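Local coordinates for hypothetical protein PA1835 (Pseudomonas aeruginosa, PDB 1YOC) that is of unknown function but has a hot-dog fold and pairs with a second copy, consistent with a thioesterase of the PaaI type, at residues Q5-Y10 with A16-M21; V61-L66 with V95-K100; A84-I89 with Q117-L122; G75-A80 with A107-S112. One frame throughout, in Å; residues are numbered along the deposited sequence.

Interaction 1. Residues Q5-Y10 with A16-M21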
loop_
_atom_site.group_PDB
_atom_site.type_symbol
_atom_site.label_atom_id
_atom_site.label_comp_id
_atom_site.label_asym_id
_atom_site.label_seq_id
_atom_site.Cartn_x
_atom_site.Cartn_y
_atom_site.Cartn_z
ATOM N N GLN B 5 -11.799 -17.150 8.627
ATOM C CA GLN B 5 -12.320 -17.732 9.863
ATOM C C GLN B 5 -11.735 -16.976 11.071
ATOM O O GLN B 5 -12.453 -16.694 12.033
ATOM C CB GLN B 5 -11.989 -19.244 9.921
ATOM C CG GLN B 5 -12.763 -20.066 8.883
ATOM C CD GLN B 5 -12.198 -21.476 8.656
ATOM O OE1 GLN B 5 -12.526 -22.148 7.657
ATOM N NE2 GLN B 5 -11.346 -21.930 9.572
ATOM N N MET B 6 -10.447 -16.627 11.017
ATOM C CA MET B 6 -9.830 -15.875 12.117
ATOM C C MET B 6 -10.501 -14.507 12.230
ATOM O O MET B 6 -10.941 -14.087 13.303
ATOM C CB MET B 6 -8.330 -15.676 11.859
ATOM C CG MET B 6 -7.481 -16.953 12.072
ATOM S SD MET B 6 -7.474 -17.382 13.829
ATOM C CE MET B 6 -6.212 -16.253 14.396
ATOM N N MET B 7 -10.582 -13.801 11.103
ATOM C CA MET B 7 -11.189 -12.477 11.152
ATOM C C MET B 7 -12.599 -12.537 11.738
ATOM O O MET B 7 -12.963 -11.727 12.594
ATOM C CB MET B 7 -11.259 -11.840 9.757
ATOM C CG MET B 7 -9.904 -11.611 9.074
ATOM S SD MET B 7 -8.715 -10.642 10.042
ATOM C CE MET B 7 -7.193 -10.895 8.938
ATOM N N GLN B 8 -13.384 -13.496 11.285
ATOM C CA GLN B 8 -14.757 -13.576 11.754
ATOM C C GLN B 8 -14.837 -13.925 13.218
ATOM O O GLN B 8 -15.547 -13.266 13.987
ATOM C CB GLN B 8 -15.536 -14.590 10.917
ATOM C CG GLN B 8 -15.670 -14.145 9.464
ATOM C CD GLN B 8 -16.307 -15.183 8.542
ATOM O OE1 GLN B 8 -15.851 -16.341 8.441
ATOM N NE2 GLN B 8 -17.359 -14.766 7.845
ATOM N N MET B 9 -14.107 -14.962 13.599
ATOM C CA MET B 9 -14.102 -15.395 14.996
ATOM C C MET B 9 -13.813 -14.227 15.946
ATOM O O MET B 9 -14.510 -14.024 16.948
ATOM C CB MET B 9 -13.065 -16.520 15.177
ATOM C CG MET B 9 -12.892 -17.002 16.595
ATOM S SD MET B 9 -11.469 -18.164 16.848
ATOM C CE MET B 9 -11.148 -17.773 18.632
ATOM N N TYR B 10 -12.810 -13.424 15.629
ATOM C CA TYR B 10 -12.479 -12.342 16.524
ATOM C C TYR B 10 -13.319 -11.076 16.348
ATOM O O TYR B 10 -13.444 -10.299 17.276
ATOM C CB TYR B 10 -10.990 -12.023 16.423
ATOM C CG TYR B 10 -10.121 -13.081 17.091
ATOM C CD1 TYR B 10 -9.757 -14.249 16.422
ATOM C CD2 TYR B 10 -9.720 -12.924 18.425
ATOM C CE1 TYR B 10 -9.004 -15.264 17.082
ATOM C CE2 TYR B 10 -8.972 -13.921 19.081
ATOM C CZ TYR B 10 -8.627 -15.085 18.402
ATOM O OH TYR B 10 -7.948 -16.091 19.080
ATOM N N ALA B 16 -10.897 -4.697 20.859
ATOM C CA ALA B 16 -9.554 -4.817 21.418
ATOM C C ALA B 16 -8.984 -6.234 21.186
ATOM O O ALA B 16 -7.778 -6.406 20.958
ATOM C CB ALA B 16 -9.566 -4.478 22.938
ATOM N N GLN B 17 -9.841 -7.247 21.245
ATOM C CA GLN B 17 -9.359 -8.609 21.013
ATOM C C GLN B 17 -9.030 -8.764 19.521
ATOM O O GLN B 17 -8.055 -9.413 19.163
ATOM C CB GLN B 17 -10.404 -9.661 21.414
ATOM C CG GLN B 17 -10.791 -9.688 22.932
ATOM C CD GLN B 17 -11.966 -8.746 23.298
ATOM O OE1 GLN B 17 -12.560 -8.861 24.382
ATOM N NE2 GLN B 17 -12.296 -7.819 22.402
ATOM N N PHE B 18 -9.875 -8.215 18.652
ATOM C CA PHE B 18 -9.606 -8.325 17.205
ATOM C C PHE B 18 -8.287 -7.623 16.916
ATOM O O PHE B 18 -7.443 -8.139 16.164
ATOM C CB PHE B 18 -10.730 -7.666 16.392
ATOM C CG PHE B 18 -10.480 -7.657 14.926
ATOM C CD1 PHE B 18 -10.846 -8.764 14.131
ATOM C CD2 PHE B 18 -9.806 -6.594 14.342
ATOM C CE1 PHE B 18 -10.538 -8.819 12.784
ATOM C CE2 PHE B 18 -9.471 -6.619 12.970
ATOM C CZ PHE B 18 -9.839 -7.750 12.177
ATOM N N SER B 19 -8.092 -6.451 17.523
ATOM C CA SER B 19 -6.868 -5.696 17.304
ATOM C C SER B 19 -5.630 -6.470 17.723
ATOM O O SER B 19 -4.599 -6.430 17.029
ATOM C CB SER B 19 -6.913 -4.348 18.035
ATOM O OG SER B 19 -7.845 -3.459 17.420
ATOM N N ALA B 20 -5.716 -7.180 18.841
ATOM C CA ALA B 20 -4.543 -7.947 19.318
ATOM C C ALA B 20 -4.309 -9.163 18.447
ATOM O O ALA B 20 -3.146 -9.577 18.185
ATOM C CB ALA B 20 -4.739 -8.386 20.776
ATOM N N MET B 21 -5.397 -9.758 17.980
ATOM C CA MET B 21 -5.233 -10.925 17.141
ATOM C C MET B 21 -4.565 -10.508 15.818
ATOM O O MET B 21 -3.589 -11.124 15.362
ATOM C CB MET B 21 -6.596 -11.598 16.877
ATOM C CG MET B 21 -6.568 -12.793 15.908
ATOM S SD MET B 21 -6.429 -12.333 14.114
ATOM C CE MET B 21 -8.098 -11.499 13.832
#
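Tyr-10 and Met-21 form the centre of this helical hairpin, in which 5-10 and 16-21 run nearly antiparallel (154° between their axes) and meet mainly through side chains. The tyrosine ring lies flat under the methionine: Met-21 CG stands over its middle, 3.6 Å from the ring centroid and 13° off the normal, a CH-pi contact. Bends at chi2 and chi3 carry Met-21 SD to an oblique position 5.0 Å from the centroid of the Tyr-10 ring, a Met-aromatic contact as well, and fold Met-21 CE back toward Tyr-10 CB. A second Met-aromatic pair lies deeper. Phe-18 has its CG anti to the backbone N (chi1 176°), which sends the ring across the hairpin, where Met-7 SD meets its CE1 obliquely at 3.8 Å; Tyr-10 CB touches Phe-18 CD1. Flexible, polarisable methionines suit a place against flat rings, since each can bend to follow a surface. Met-7 also reaches Phe-36 and Leu-39 of strand 35-40 and Leu-72 of helix 63-81, which seats the hairpin on the rest of the fold. Toward the more exposed side, Met-6 CE rests 3.8 Å from Met-21 CG.

Interaction 2. Residues V61-L66 with V95-K100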
loop_
_atom_site.group_PDB
_atom_site.type_symbol
_atom_site.label_atom_id
_atom_site.label_comp_id
_atom_site.label_asym_id
_atom_site.label_seq_id
_atom_site.Cartn_x
_atom_site.Cartn_y
_atom_site.Cartn_z
ATOM N N VAL B 61 -5.349 11.022 5.495
ATOM C CA VAL B 61 -5.031 9.591 5.581
ATOM C C VAL B 61 -4.171 9.181 4.388
ATOM O O VAL B 61 -4.470 9.479 3.219
ATOM C CB VAL B 61 -6.298 8.726 5.665
ATOM C CG1 VAL B 61 -5.870 7.223 5.853
ATOM C CG2 VAL B 61 -7.141 9.151 6.913
ATOM N N HIS B 62 -3.094 8.481 4.702
ATOM C CA HIS B 62 -2.117 8.097 3.695
ATOM C C HIS B 62 -2.670 7.156 2.648
ATOM O O HIS B 62 -3.384 6.210 2.970
ATOM C CB HIS B 62 -0.936 7.453 4.413
ATOM C CG HIS B 62 0.286 7.332 3.577
ATOM N ND1 HIS B 62 1.437 8.059 3.824
ATOM C CD2 HIS B 62 0.593 6.445 2.603
ATOM C CE1 HIS B 62 2.413 7.602 3.056
ATOM N NE2 HIS B 62 1.926 6.620 2.308
ATOM N N ALA B 63 -2.320 7.454 1.404
ATOM C CA ALA B 63 -2.745 6.640 0.253
ATOM C C ALA B 63 -2.503 5.142 0.486
ATOM O O ALA B 63 -3.350 4.291 0.106
ATOM C CB ALA B 63 -1.953 7.081 -1.019
ATOM N N ILE B 64 -1.362 4.811 1.077
ATOM C CA ILE B 64 -1.032 3.398 1.253
ATOM C C ILE B 64 -1.800 2.777 2.425
ATOM O O ILE B 64 -2.000 1.563 2.447
ATOM C CB ILE B 64 0.516 3.201 1.303
ATOM C CG1 ILE B 64 1.142 3.864 0.045
ATOM C CG2 ILE B 64 0.882 1.689 1.292
ATOM C CD1 ILE B 64 0.633 3.219 -1.347
ATOM N N ALA B 65 -2.216 3.607 3.399
ATOM C CA ALA B 65 -3.049 3.077 4.504
ATOM C C ALA B 65 -4.422 2.661 3.887
ATOM O O ALA B 65 -5.046 1.657 4.290
ATOM C CB ALA B 65 -3.252 4.165 5.584
ATOM N N LEU B 66 -4.886 3.428 2.906
ATOM C CA LEU B 66 -6.134 3.112 2.220
ATOM C C LEU B 66 -5.926 1.801 1.446
ATOM O O LEU B 66 -6.834 0.946 1.378
ATOM C CB LEU B 66 -6.522 4.258 1.243
ATOM C CG LEU B 66 -6.704 5.639 1.898
ATOM C CD1 LEU B 66 -6.808 6.714 0.806
ATOM C CD2 LEU B 66 -7.931 5.636 2.790
ATOM N N VAL B 95 -5.106 1.154 -8.249
ATOM C CA VAL B 95 -5.887 2.050 -7.405
ATOM C C VAL B 95 -5.925 3.478 -8.030
ATOM O O VAL B 95 -5.052 3.859 -8.822
ATOM C CB VAL B 95 -5.277 2.198 -5.979
ATOM C CG1 VAL B 95 -5.095 0.820 -5.332
ATOM C CG2 VAL B 95 -3.862 2.913 -6.058
ATOM N N GLU B 96 -6.960 4.241 -7.663
ATOM C CA GLU B 96 -7.081 5.653 -8.059
ATOM C C GLU B 96 -7.432 6.460 -6.817
ATOM O O GLU B 96 -8.286 6.054 -5.993
ATOM C CB GLU B 96 -8.177 5.842 -9.124
ATOM C CG GLU B 96 -7.667 5.339 -10.500
ATOM C CD GLU B 96 -8.738 5.444 -11.555
ATOM O OE1 GLU B 96 -9.577 4.536 -11.651
ATOM O OE2 GLU B 96 -8.746 6.461 -12.260
ATOM N N TYR B 97 -6.765 7.597 -6.676
ATOM C CA TYR B 97 -6.965 8.455 -5.527
ATOM C C TYR B 97 -7.963 9.518 -5.924
ATOM O O TYR B 97 -7.653 10.411 -6.710
ATOM C CB TYR B 97 -5.619 9.055 -5.118
ATOM C CG TYR B 97 -4.615 7.953 -4.843
ATOM C CD1 TYR B 97 -4.871 6.991 -3.857
ATOM C CD2 TYR B 97 -3.397 7.873 -5.554
ATOM C CE1 TYR B 97 -3.937 5.965 -3.569
ATOM C CE2 TYR B 97 -2.461 6.844 -5.267
ATOM C CZ TYR B 97 -2.742 5.914 -4.278
ATOM O OH TYR B 97 -1.828 4.917 -3.972
ATOM N N LEU B 98 -9.169 9.415 -5.378
ATOM C CA LEU B 98 -10.232 10.335 -5.778
ATOM C C LEU B 98 -10.332 11.660 -5.040
ATOM O O LEU B 98 -10.735 12.673 -5.640
ATOM C CB LEU B 98 -11.598 9.641 -5.652
ATOM C CG LEU B 98 -11.664 8.215 -6.252
ATOM C CD1 LEU B 98 -13.101 7.739 -6.162
ATOM C CD2 LEU B 98 -11.151 8.192 -7.700
ATOM N N ALA B 99 -10.038 11.644 -3.749
ATOM C CA ALA B 99 -10.154 12.846 -2.922
ATOM C C ALA B 99 -9.277 12.637 -1.697
ATOM O O ALA B 99 -8.892 11.514 -1.404
ATOM C CB ALA B 99 -11.637 13.029 -2.481
ATOM N N LYS B 100 -8.956 13.703 -0.988
ATOM C CA LYS B 100 -8.190 13.552 0.254
ATOM C C LYS B 100 -9.094 12.860 1.264
ATOM O O LYS B 100 -10.292 13.115 1.316
ATOM C CB LYS B 100 -7.762 14.919 0.816
ATOM C CG LYS B 100 -6.932 15.753 -0.180
ATOM C CD LYS B 100 -6.085 14.847 -1.096
ATOM C CE LYS B 100 -5.207 15.655 -2.053
ATOM N NZ LYS B 100 -4.199 16.406 -1.276
#
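The first turn of helix 63-81 meets the end of strand 86-97 here, with Ala-63 set against the ring of Tyr-97. Ala-63 CB is 3.4 Å from Tyr-97 CE1 and 3.6 Å from Tyr-97 CZ, a tight approach that comes obliquely to the ring, and the same methyl lies 3.7 Å from Tyr-97 OH. Tyr-97 gets there because its CG is turned beside the backbone N (chi1 -56°), so the ring leans from the strand toward the helix although its CB does not point there. A small residue such as alanine suits a place where an aromatic ring comes this close to a helix. Ile-64 points its CB away, but bends at both torsions and brings CD1 within 4.0 Å of Tyr-97 OH. His-62 holds the N-cap position, and its O accepts the backbone N of Leu-66 at 3.2 Å. In the hot-dog fold this helix is the sausage and the antiparallel sheet the bun; in thioesterases of this fold the start of the helix commonly lies near the active site at the dimer interface. The second subunit is indeed close: Tyr-97 packs on Gly-92 and Ala-63 on Glu-71 of that chain, while Val-95 and Glu-96 pair with one of its strands in an antiparallel ladder. Within its own chain, Tyr-97 also touches Cys-67 of the helix and Phe-136 of strand 133-146.

Interaction 3. Residues A84-I89 with Q117-L122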
loop_
_atom_site.group_PDB
_atom_site.type_symbol
_atom_site.label_atom_id
_atom_site.label_comp_id
_atom_site.label_asym_id
_atom_site.label_seq_id
_atom_site.Cartn_x
_atom_site.Cartn_y
_atom_site.Cartn_z
ATOM N N ALA B 84 -13.427 -24.383 -0.750
ATOM C CA ALA B 84 -12.341 -24.798 0.145
ATOM C C ALA B 84 -11.184 -25.494 -0.581
ATOM O O ALA B 84 -10.036 -25.448 -0.126
ATOM C CB ALA B 84 -12.889 -25.699 1.251
ATOM N N GLY B 85 -11.488 -26.116 -1.712
ATOM C CA GLY B 85 -10.458 -26.788 -2.493
ATOM C C GLY B 85 -9.644 -25.858 -3.396
ATOM O O GLY B 85 -8.745 -26.302 -4.092
ATOM N N HIS B 86 -9.944 -24.563 -3.389
ATOM C CA HIS B 86 -9.196 -23.629 -4.234
ATOM C C HIS B 86 -8.252 -22.821 -3.374
ATOM O O HIS B 86 -8.398 -22.747 -2.163
ATOM C CB HIS B 86 -10.172 -22.667 -4.948
ATOM C CG HIS B 86 -10.972 -23.298 -6.048
ATOM N ND1 HIS B 86 -10.947 -24.650 -6.318
ATOM C CD2 HIS B 86 -11.793 -22.748 -6.974
ATOM C CE1 HIS B 86 -11.713 -24.904 -7.365
ATOM N NE2 HIS B 86 -12.238 -23.766 -7.783
ATOM N N ARG B 87 -7.258 -22.206 -3.997
ATOM C CA ARG B 87 -6.359 -21.354 -3.231
ATOM C C ARG B 87 -6.284 -20.014 -3.983
ATOM O O ARG B 87 -6.643 -19.942 -5.137
ATOM C CB ARG B 87 -4.986 -22.011 -3.098
ATOM C CG ARG B 87 -4.049 -21.854 -4.252
ATOM C CD ARG B 87 -2.692 -22.589 -3.971
ATOM N NE ARG B 87 -2.005 -22.135 -2.754
ATOM C CZ ARG B 87 -2.228 -22.617 -1.523
ATOM N NH1 ARG B 87 -3.120 -23.582 -1.324
ATOM N NH2 ARG B 87 -1.566 -22.126 -0.480
ATOM N N TRP B 88 -5.884 -18.959 -3.300
ATOM C CA TRP B 88 -5.811 -17.650 -3.949
ATOM C C TRP B 88 -4.516 -16.942 -3.592
ATOM O O TRP B 88 -3.940 -17.145 -2.509
ATOM C CB TRP B 88 -6.981 -16.752 -3.487
ATOM C CG TRP B 88 -7.018 -16.531 -1.975
ATOM C CD1 TRP B 88 -7.499 -17.413 -1.004
ATOM C CD2 TRP B 88 -6.543 -15.392 -1.252
ATOM N NE1 TRP B 88 -7.341 -16.890 0.239
ATOM C CE2 TRP B 88 -6.761 -15.650 0.135
ATOM C CE3 TRP B 88 -5.961 -14.170 -1.629
ATOM C CZ2 TRP B 88 -6.408 -14.731 1.141
ATOM C CZ3 TRP B 88 -5.614 -13.249 -0.621
ATOM C CH2 TRP B 88 -5.833 -13.534 0.735
ATOM N N ILE B 89 -4.083 -16.086 -4.514
ATOM C CA ILE B 89 -2.892 -15.284 -4.298
ATOM C C ILE B 89 -3.079 -13.963 -5.064
ATOM O O ILE B 89 -3.476 -13.976 -6.228
ATOM C CB ILE B 89 -1.585 -16.052 -4.789
ATOM C CG1 ILE B 89 -0.348 -15.235 -4.479
ATOM C CG2 ILE B 89 -1.577 -16.251 -6.266
ATOM C CD1 ILE B 89 -0.403 -14.680 -3.073
ATOM N N GLN B 117 -16.777 -19.485 -7.949
ATOM C CA GLN B 117 -16.428 -20.894 -8.133
ATOM C C GLN B 117 -15.415 -21.050 -9.267
ATOM O O GLN B 117 -14.870 -22.137 -9.470
ATOM C CB GLN B 117 -17.693 -21.735 -8.403
ATOM C CG GLN B 117 -18.331 -22.302 -7.127
ATOM C CD GLN B 117 -18.838 -21.218 -6.201
ATOM O OE1 GLN B 117 -19.650 -20.381 -6.608
ATOM N NE2 GLN B 117 -18.362 -21.215 -4.943
ATOM N N ALA B 118 -15.162 -19.967 -9.998
ATOM C CA ALA B 118 -14.235 -20.000 -11.128
ATOM C C ALA B 118 -12.751 -19.946 -10.731
ATOM O O ALA B 118 -12.382 -19.354 -9.717
ATOM C CB ALA B 118 -14.575 -18.846 -12.116
ATOM N N THR B 119 -11.887 -20.598 -11.512
ATOM C CA THR B 119 -10.452 -20.544 -11.219
ATOM C C THR B 119 -9.909 -19.513 -12.212
ATOM O O THR B 119 -10.601 -19.127 -13.143
ATOM C CB THR B 119 -9.732 -21.916 -11.430
ATOM O OG1 THR B 119 -10.040 -22.426 -12.735
ATOM C CG2 THR B 119 -10.134 -22.919 -10.366
ATOM N N GLY B 120 -8.671 -19.072 -12.022
ATOM C CA GLY B 120 -8.121 -18.055 -12.908
ATOM C C GLY B 120 -8.110 -16.713 -12.156
ATOM O O GLY B 120 -8.178 -16.682 -10.924
ATOM N N ASN B 121 -8.065 -15.615 -12.901
ATOM C CA ASN B 121 -8.028 -14.284 -12.310
ATOM C C ASN B 121 -9.394 -13.760 -11.976
ATOM O O ASN B 121 -10.276 -13.759 -12.828
ATOM C CB ASN B 121 -7.349 -13.316 -13.287
ATOM C CG ASN B 121 -5.889 -13.635 -13.453
ATOM O OD1 ASN B 121 -5.375 -13.830 -14.578
ATOM N ND2 ASN B 121 -5.210 -13.720 -12.336
ATOM N N LEU B 122 -9.574 -13.337 -10.741
ATOM C CA LEU B 122 -10.846 -12.733 -10.313
ATOM C C LEU B 122 -10.430 -11.322 -9.891
ATOM O O LEU B 122 -9.446 -11.155 -9.141
ATOM C CB LEU B 122 -11.448 -13.466 -9.100
ATOM C CG LEU B 122 -11.643 -14.987 -9.219
ATOM C CD1 LEU B 122 -12.439 -15.514 -7.965
ATOM C CD2 LEU B 122 -12.389 -15.304 -10.503
#
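The imidazole of His-86 is the flat group of this contact: the methyl of Thr-119 lies over one face and the carbonyl of Gln-117 sits at the edge, near the ring plane. Thr-119 CG2 is 3.9 Å from the centroid of the His-86 ring, and the two side chains cross at about a right angle. The threonine places its methyl there with chi1 at 52°, which sets CG2 anti to the carbonyl carbon and leaves OG1 between the backbone N and that carbon. A branched side chain suits this spot, since one arm can lie on the ring while the other carries the hydroxyl. Ala-118 O comes near the same ring only obliquely. The contact lies at the surface, with the threonine methyl over the ring as its main feature. In the antiparallel sheet strands 86-97 and 120-130 both flank strand 133-146: Gly-85 and Arg-87 bond through their backbones to Ala-147 and Ser-145, and Gly-120 to Val-144, while Gln-117 packs on Pro-83 in the loop after helix 63-81.

Interaction 4. Residues G75-A80 with A107-S112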
loop_
_atom_site.group_PDB
_atom_site.type_symbol
_atom_site.label_atom_id
_atom_site.label_comp_id
_atom_site.label_asym_id
_atom_site.label_seq_id
_atom_site.Cartn_x
_atom_site.Cartn_y
_atom_site.Cartn_z
ATOM N N GLY B 75 -8.850 -9.420 0.272
ATOM C CA GLY B 75 -8.240 -10.693 0.536
ATOM C C GLY B 75 -9.082 -11.552 1.461
ATOM O O GLY B 75 -9.250 -12.748 1.207
ATOM N N THR B 76 -9.601 -10.955 2.531
ATOM C CA THR B 76 -10.422 -11.730 3.456
ATOM C C THR B 76 -11.714 -12.191 2.741
ATOM O O THR B 76 -12.139 -13.356 2.871
ATOM C CB THR B 76 -10.746 -10.924 4.705
ATOM O OG1 THR B 76 -9.509 -10.543 5.345
ATOM C CG2 THR B 76 -11.490 -11.825 5.737
ATOM N N MET B 77 -12.341 -11.304 1.977
ATOM C CA MET B 77 -13.542 -11.752 1.240
ATOM C C MET B 77 -13.197 -12.936 0.288
ATOM O O MET B 77 -13.959 -13.887 0.170
ATOM C CB MET B 77 -14.135 -10.613 0.400
ATOM C CG MET B 77 -15.343 -11.076 -0.438
ATOM S SD MET B 77 -16.234 -9.708 -1.199
ATOM C CE MET B 77 -14.942 -9.150 -2.348
ATOM N N THR B 78 -12.082 -12.848 -0.427
ATOM C CA THR B 78 -11.682 -13.926 -1.351
ATOM C C THR B 78 -11.528 -15.247 -0.599
ATOM O O THR B 78 -12.058 -16.289 -1.036
ATOM C CB THR B 78 -10.378 -13.557 -2.058
ATOM O OG1 THR B 78 -10.606 -12.382 -2.855
ATOM C CG2 THR B 78 -9.872 -14.725 -2.960
ATOM N N ASP B 79 -10.846 -15.182 0.540
ATOM C CA ASP B 79 -10.635 -16.360 1.397
ATOM C C ASP B 79 -11.975 -16.960 1.861
ATOM O O ASP B 79 -12.124 -18.192 1.959
ATOM C CB ASP B 79 -9.806 -15.974 2.627
ATOM C CG ASP B 79 -9.266 -17.190 3.378
ATOM O OD1 ASP B 79 -8.421 -17.903 2.780
ATOM O OD2 ASP B 79 -9.705 -17.429 4.545
ATOM N N ALA B 80 -12.925 -16.090 2.162
ATOM C CA ALA B 80 -14.254 -16.534 2.625
ATOM C C ALA B 80 -15.176 -17.014 1.502
ATOM O O ALA B 80 -16.138 -17.746 1.750
ATOM C CB ALA B 80 -14.969 -15.367 3.378
ATOM N N ALA B 107 -14.088 0.883 4.087
ATOM C CA ALA B 107 -13.773 0.318 2.785
ATOM C C ALA B 107 -14.725 -0.823 2.521
ATOM O O ALA B 107 -14.914 -1.690 3.369
ATOM C CB ALA B 107 -12.291 -0.171 2.764
ATOM N N VAL B 108 -15.309 -0.837 1.324
ATOM C CA VAL B 108 -16.281 -1.847 0.967
ATOM C C VAL B 108 -15.822 -2.663 -0.223
ATOM O O VAL B 108 -15.438 -2.108 -1.261
ATOM C CB VAL B 108 -17.643 -1.165 0.619
ATOM C CG1 VAL B 108 -18.647 -2.224 0.142
ATOM C CG2 VAL B 108 -18.183 -0.358 1.840
ATOM N N ALA B 109 -15.857 -3.991 -0.075
ATOM C CA ALA B 109 -15.477 -4.891 -1.158
ATOM C C ALA B 109 -16.756 -5.652 -1.501
ATOM O O ALA B 109 -17.195 -6.547 -0.762
ATOM C CB ALA B 109 -14.311 -5.889 -0.675
ATOM N N ASP B 110 -17.378 -5.265 -2.613
ATOM C CA ASP B 110 -18.645 -5.892 -3.057
ATOM C C ASP B 110 -18.326 -7.052 -3.989
ATOM O O ASP B 110 -17.934 -6.820 -5.134
ATOM C CB ASP B 110 -19.449 -4.805 -3.798
ATOM C CG ASP B 110 -20.755 -5.318 -4.404
ATOM O OD1 ASP B 110 -21.030 -6.532 -4.338
ATOM O OD2 ASP B 110 -21.504 -4.467 -4.925
ATOM N N GLY B 111 -18.486 -8.292 -3.511
ATOM C CA GLY B 111 -18.177 -9.464 -4.323
ATOM C C GLY B 111 -19.417 -10.119 -4.924
ATOM O O GLY B 111 -19.343 -11.258 -5.366
ATOM N N SER B 112 -20.547 -9.402 -4.942
ATOM C CA SER B 112 -21.787 -9.977 -5.462
ATOM C C SER B 112 -21.787 -10.353 -6.947
ATOM O O SER B 112 -22.586 -11.201 -7.349
ATOM C CB SER B 112 -22.997 -9.041 -5.179
ATOM O OG SER B 112 -22.912 -7.859 -5.947
#
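Met-77 reaches from helix 63-81 to strand 105-110, and its side chain makes nearly the whole contact. From CB, which points at the strand, the chain runs straight out: CG is anti to the backbone N (chi1 177°) and chi2 is also extended, so CB and CG act as a spacer between helix and strand, whose nearest CA atoms, those of Met-77 and Ala-109, are 7.5 Å apart. The sulfur is the first atom to touch. Met-77 SD lies 3.3 Å from Ala-109 O and 3.5 Å from Gly-111 N, settling on the backbone of Ala-109 to Gly-111. A bend at chi3 (66°) then turns the methyl in over Ala-109, where Met-77 CE meets Ala-109 CB at 3.7 Å and Ala-109 O at 3.8 Å. Residue types fit this course: alanine presents a short methyl to a long side chain, and at Gly-111, where a beta carbon would point straight at the sulfur, there is none. Asp-110 and Ser-112 turn the other way. Asp-110 OD1 accepts the backbone N of Ser-112 at 3.0 Å and 161°, an Asx turn over 110-112, and Gly-111 O is bonded by Trp-116 NE1. Met-77 packs further on Ala-44 of strand 43-48 and Val-124 of strand 120-130, the two sheet neighbours of 105-110. A long helix laid against a curved antiparallel sheet, with apolar side chains filling the interval, is the hallmark of the hot-dog fold.

How the interactions relate
From the N terminus, interaction 1 closes first, folding helix 2-13 back on helix 15-25 before any other contact opens. The remaining three interlock. Interaction 2 opens at 61-66, interaction 4 at 75-80 and interaction 3 at 84-89, and they close in the same order at 95-100, 107-112 and 117-122, so each crosses the other two. Interactions 2 and 4 tie the two ends of helix 63-81 to strands of one sheet, while interaction 3 joins strand 86-97, outermost within this chain, to the loop before 120-130. Met-7 on Thr-76 links interactions 1 and 4; Trp-88 NE1, hydrogen-bonded to Asp-79 OD1, links 3 and 4. Interactions 1 and 2 lie on opposite sides of the chain's centre.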